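Side-chain contacts in ribosome-associated factor Y (PDB 3TQM), which probably binds ribosomes and keeps them inactive as a hibernation factor, being associated with 100S particles, the dimers of 70S ribosomes: residues V10-S13 against P14-E18; N53-P57 against G58-N62. All coordinates share one frame; numbering follows the deposited sequence.

Contacts 1 and 2 sit on opposite sides of the chain's centre, their own centres about 24 Å apart, and share no strand or helix. Contact 1 is a surface contact where the loop after strand 2-8 runs into helix 14-24; contact 2 is partly buried and closes the hairpin of strands 47-56 and 59-65. The chemistry follows the place. At the helix start one serine meets backbone N-H groups and a sulfate, with a little apolar packing beside it. The hairpin has a ladder of backbone bonds between a polar face, with two asparagines, a lysine and a threonine, and a mostly apolar face. That second face and contact 1 both touch helix 70-89.

Contact 1: V10-S13 against P14-E18; sequences VDIS and PALRE. With SO4 (sulfate ion), chain E.
S13 caps helix 14-24 with its side chain, OG accepting from L16 N at 3.2 Å with an N-H...O angle of 154°. The hydroxyl stands between the backbone N and the carbonyl carbon of its own residue (chi1 69°), and this turns it over the first turn, where it also lies 3.2 Å from L16 CB. The same oxygen donates to O1 of a sulfate ion at 2.9 Å, so OG is held from two directions, by the helix and by the anion. S13 O opens the helical bonding pattern by accepting from R17 N (2.9 Å).

I12 flanks this turn. Its CG2 branch, anti to the backbone N, rests 4.0 Å from R17 CB. More loosely, I12 CG2 lies 4.5 Å from L16 CD2. I12 CD1 comes to the edge of the R17 guanidinium, near its plane, while the extended arginine chain slants across the isoleucine. L16, buried, points its CB toward the loop and packs beyond it on F41 of strand 36-44 and on M70 and Y71 of helix 70-89; I12 touches F41 too.

This is a serine N-cap with an apolar flank. OG accepts from the helix N-H through a lone pair and gives its proton to the sulfate, which probably came from the crystallisation liquor; an anion beside a helix N-terminus is consistent with the positive end of the helix dipole.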
loop_
_atom_site.group_PDB
_atom_site.type_symbol
_atom_site.label_atom_id
_atom_site.label_comp_id
_atom_site.label_asym_id
_atom_site.label_seq_id
_atom_site.Cartn_x
_atom_site.Cartn_y
_atom_site.Cartn_z
ATOM N N VAL A 10 -1.521 2.230 16.103
ATOM C CA VAL A 10 -0.095 2.444 15.889
ATOM C C VAL A 10 0.198 3.840 15.347
ATOM O O VAL A 10 -0.553 4.378 14.534
ATOM C CB VAL A 10 0.491 1.393 14.931
ATOM C CG1 VAL A 10 0.718 0.085 15.665
ATOM C CG2 VAL A 10 -0.430 1.192 13.737
ATOM N N ASP A 11 1.296 4.424 15.814
ATOM C CA ASP A 11 1.745 5.716 15.327
ATOM C C ASP A 11 2.694 5.518 14.155
ATOM O O ASP A 11 3.767 4.936 14.305
ATOM C CB ASP A 11 2.458 6.492 16.437
ATOM C CG ASP A 11 1.509 6.977 17.514
ATOM O OD1 ASP A 11 0.339 6.535 17.526
ATOM O OD2 ASP A 11 1.934 7.797 18.352
ATOM N N ILE A 12 2.293 6.000 12.987
ATOM C CA ILE A 12 3.134 5.933 11.805
ATOM C C ILE A 12 4.329 6.864 11.950
ATOM O O ILE A 12 4.175 8.085 11.943
ATOM C CB ILE A 12 2.343 6.325 10.546
ATOM C CG1 ILE A 12 1.076 5.470 10.428
ATOM C CG2 ILE A 12 3.218 6.194 9.307
ATOM C CD1 ILE A 12 0.117 5.934 9.351
ATOM N N SER A 13 5.517 6.286 12.093
ATOM C CA SER A 13 6.722 7.091 12.221
ATOM C C SER A 13 6.964 7.869 10.934
ATOM O O SER A 13 6.508 7.463 9.868
ATOM C CB SER A 13 7.934 6.212 12.549
ATOM O OG SER A 13 8.287 5.391 11.443
ATOM N N PRO A 14 7.675 9.002 11.034
ATOM C CA PRO A 14 8.012 9.821 9.866
ATOM C C PRO A 14 8.801 9.027 8.832
ATOM O O PRO A 14 8.532 9.131 7.636
ATOM C CB PRO A 14 8.905 10.920 10.453
ATOM C CG PRO A 14 8.503 11.010 11.878
ATOM C CD PRO A 14 8.160 9.607 12.288
ATOM N N ALA A 15 9.768 8.242 9.297
ATOM C CA ALA A 15 10.603 7.451 8.401
ATOM C C ALA A 15 9.771 6.431 7.631
ATOM O O ALA A 15 9.963 6.242 6.430
ATOM C CB ALA A 15 11.707 6.762 9.176
ATOM N N LEU A 16 8.849 5.772 8.324
ATOM C CA LEU A 16 7.995 4.779 7.686
ATOM C C LEU A 16 7.033 5.465 6.726
ATOM O O LEU A 16 6.637 4.892 5.711
ATOM C CB LEU A 16 7.219 3.978 8.734
ATOM C CG LEU A 16 6.270 2.902 8.203
ATOM C CD1 LEU A 16 7.045 1.812 7.481
ATOM C CD2 LEU A 16 5.451 2.317 9.340
ATOM N N ARG A 17 6.666 6.697 7.054
ATOM C CA ARG A 17 5.768 7.473 6.220
ATOM C C ARG A 17 6.449 7.872 4.919
ATOM O O ARG A 17 5.857 7.784 3.844
ATOM C CB ARG A 17 5.301 8.718 6.965
ATOM C CG ARG A 17 4.270 9.514 6.199
ATOM C CD ARG A 17 3.624 10.558 7.075
ATOM N NE ARG A 17 2.447 11.111 6.421
ATOM C CZ ARG A 17 1.231 10.583 6.510
ATOM N NH1 ARG A 17 1.031 9.490 7.234
ATOM N NH2 ARG A 17 0.212 11.147 5.877
ATOM N N GLU A 18 7.696 8.317 5.027
ATOM C CA GLU A 18 8.470 8.708 3.858
ATOM C C GLU A 18 8.767 7.498 2.984
ATOM O O GLU A 18 8.598 7.544 1.765
ATOM C CB GLU A 18 9.775 9.386 4.270
ATOM C CG GLU A 18 10.685 9.720 3.102
ATOM C CD GLU A 18 11.952 10.428 3.534
ATOM O OE1 GLU A 18 12.443 10.146 4.648
ATOM O OE2 GLU A 18 12.453 11.271 2.762
HETATM S S SO4 E . 9.414 2.496 13.731
HETATM O O1 SO4 E . 8.931 2.740 12.375
HETATM O O2 SO4 E . 10.800 2.941 13.857
HETATM O O3 SO4 E . 8.580 3.235 14.673
HETATM O O4 SO4 E . 9.336 1.070 14.030
#

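Contact 2: N53-P57 against G58-N62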
loop_
_atom_site.group_PDB
_atom_site.type_symbol
_atom_site.label_atom_id
_atom_site.label_comp_id
_atom_site.label_asym_id
_atom_site.label_seq_id
_atom_site.Cartn_x
_atom_site.Cartn_y
_atom_site.Cartn_z
ATOM N N ASN A 53 -5.981 0.338 -0.051
ATOM C CA ASN A 53 -7.137 0.465 -0.934
ATOM C C ASN A 53 -6.828 1.458 -2.053
ATOM O O ASN A 53 -6.667 2.653 -1.809
ATOM C CB ASN A 53 -8.371 0.906 -0.137
ATOM C CG ASN A 53 -9.569 1.208 -1.022
ATOM O OD1 ASN A 53 -9.791 2.354 -1.409
ATOM N ND2 ASN A 53 -10.351 0.181 -1.337
ATOM N N VAL A 54 -6.732 0.956 -3.280
ATOM C CA VAL A 54 -6.340 1.779 -4.422
ATOM C C VAL A 54 -7.475 1.971 -5.426
ATOM O O VAL A 54 -8.111 1.009 -5.856
ATOM C CB VAL A 54 -5.127 1.177 -5.153
ATOM C CG1 VAL A 54 -4.865 1.921 -6.454
ATOM C CG2 VAL A 54 -3.903 1.210 -4.248
ATOM N N LYS A 55 -7.713 3.223 -5.802
ATOM C CA LYS A 55 -8.816 3.554 -6.690
ATOM C C LYS A 55 -8.342 3.924 -8.094
ATOM O O LYS A 55 -7.597 4.885 -8.282
ATOM C CB LYS A 55 -9.658 4.682 -6.089
ATOM C CG LYS A 55 -10.850 5.097 -6.938
ATOM C CD LYS A 55 -11.720 3.906 -7.310
ATOM C CE LYS A 55 -12.927 4.345 -8.126
ATOM N NZ LYS A 55 -13.581 3.200 -8.812
ATOM N N LEU A 56 -8.775 3.133 -9.070
ATOM C CA LEU A 56 -8.500 3.392 -10.473
ATOM C C LEU A 56 -9.824 3.710 -11.150
ATOM O O LEU A 56 -10.887 3.493 -10.565
ATOM C CB LEU A 56 -7.871 2.162 -11.129
ATOM C CG LEU A 56 -6.561 1.643 -10.538
ATOM C CD1 LEU A 56 -6.525 0.125 -10.600
ATOM C CD2 LEU A 56 -5.348 2.247 -11.240
ATOM N N PRO A 57 -9.773 4.237 -12.382
ATOM C CA PRO A 57 -11.023 4.501 -13.101
ATOM C C PRO A 57 -11.765 3.203 -13.417
ATOM O O PRO A 57 -11.287 2.395 -14.216
ATOM C CB PRO A 57 -10.548 5.174 -14.395
ATOM C CG PRO A 57 -9.196 5.734 -14.061
ATOM C CD PRO A 57 -8.597 4.733 -13.118
ATOM N N GLY A 58 -12.917 3.003 -12.782
ATOM C CA GLY A 58 -13.757 1.854 -13.071
ATOM C C GLY A 58 -13.607 0.674 -12.131
ATOM O O GLY A 58 -14.429 -0.238 -12.149
ATOM N N SER A 59 -12.562 0.679 -11.309
ATOM C CA SER A 59 -12.315 -0.445 -10.410
ATOM C C SER A 59 -11.558 -0.057 -9.146
ATOM O O SER A 59 -11.122 1.082 -8.994
ATOM C CB SER A 59 -11.575 -1.570 -11.144
ATOM O OG SER A 59 -10.371 -1.094 -11.728
ATOM N N THR A 60 -11.411 -1.021 -8.243
ATOM C CA THR A 60 -10.743 -0.785 -6.973
ATOM C C THR A 60 -9.884 -1.986 -6.594
ATOM O O THR A 60 -10.324 -3.132 -6.694
ATOM C CB THR A 60 -11.757 -0.515 -5.848
ATOM O OG1 THR A 60 -12.575 0.604 -6.201
ATOM C CG2 THR A 60 -11.044 -0.220 -4.540
ATOM N N ILE A 61 -8.656 -1.720 -6.160
ATOM C CA ILE A 61 -7.753 -2.777 -5.722
ATOM C C ILE A 61 -7.595 -2.770 -4.204
ATOM O O ILE A 61 -7.248 -1.747 -3.614
ATOM C CB ILE A 61 -6.362 -2.640 -6.377
ATOM C CG1 ILE A 61 -6.448 -2.894 -7.886
ATOM C CG2 ILE A 61 -5.367 -3.593 -5.736
ATOM C CD1 ILE A 61 -5.109 -2.814 -8.606
ATOM N N ASN A 62 -7.859 -3.913 -3.577
ATOM C CA ASN A 62 -7.593 -4.086 -2.151
ATOM C C ASN A 62 -6.532 -5.157 -1.934
ATOM O O ASN A 62 -6.685 -6.290 -2.392
ATOM C CB ASN A 62 -8.867 -4.462 -1.390
ATOM C CG ASN A 62 -9.909 -3.364 -1.417
ATOM O OD1 ASN A 62 -9.807 -2.379 -0.689
ATOM N ND2 ASN A 62 -10.925 -3.531 -2.253
HETATM O O HOH W 1 -14.968 1.033 -8.164
HETATM O O HOH W 2 -11.115 -0.416 -14.336
#
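The side-chain amides of N53 and N62 lie side by side, pointing the same way, with their planes 38° apart. At the edge of the N53 amide, ND2 gives an almost straight bond to N62 OD1 (2.7 Å, 171°); the oxygen lies in the N53 amide plane, whereas the donor is tilted from the N62 carbonyl plane. T60 CG2 comes up to N53 ND2 (3.3 Å) from one side of the amide plane, the two side chains crossing at a slant. On this same side of the sheet K55 bends at chi2 (53°) and brings its amine back over the hairpin end. NZ bonds to S59 O at 3.3 Å from above the carbonyl plane, while L56 N reaches that oxygen from the opposite face. A water accepting from NZ ties the amine to T60 OG1.

Strands 47-56 and 59-65 form an antiparallel beta hairpin closed by a type II turn from L56 to S59, with G58 at the position whose positive phi suits glycine. V54 and I61 are a hydrogen-bonded pair, V54 N to I61 O and I61 N to V54 O both measuring 2.8 Å. The return bond from S59 N to L56 O is weak at 3.4 Å, and a second water bridges P57 O and S59 OG.

The other face, largely apolar, carries V54, L56 and I61, with S59 at the turn end. L56 CD1 meets I61 CD1 at 3.8 Å, the two chains crossing at a slant, and V54 CB lies 4.2 Å from I61 CB. Helix 70-89 packs against this side through Y88 on L56 and S59 and Q84 on I61.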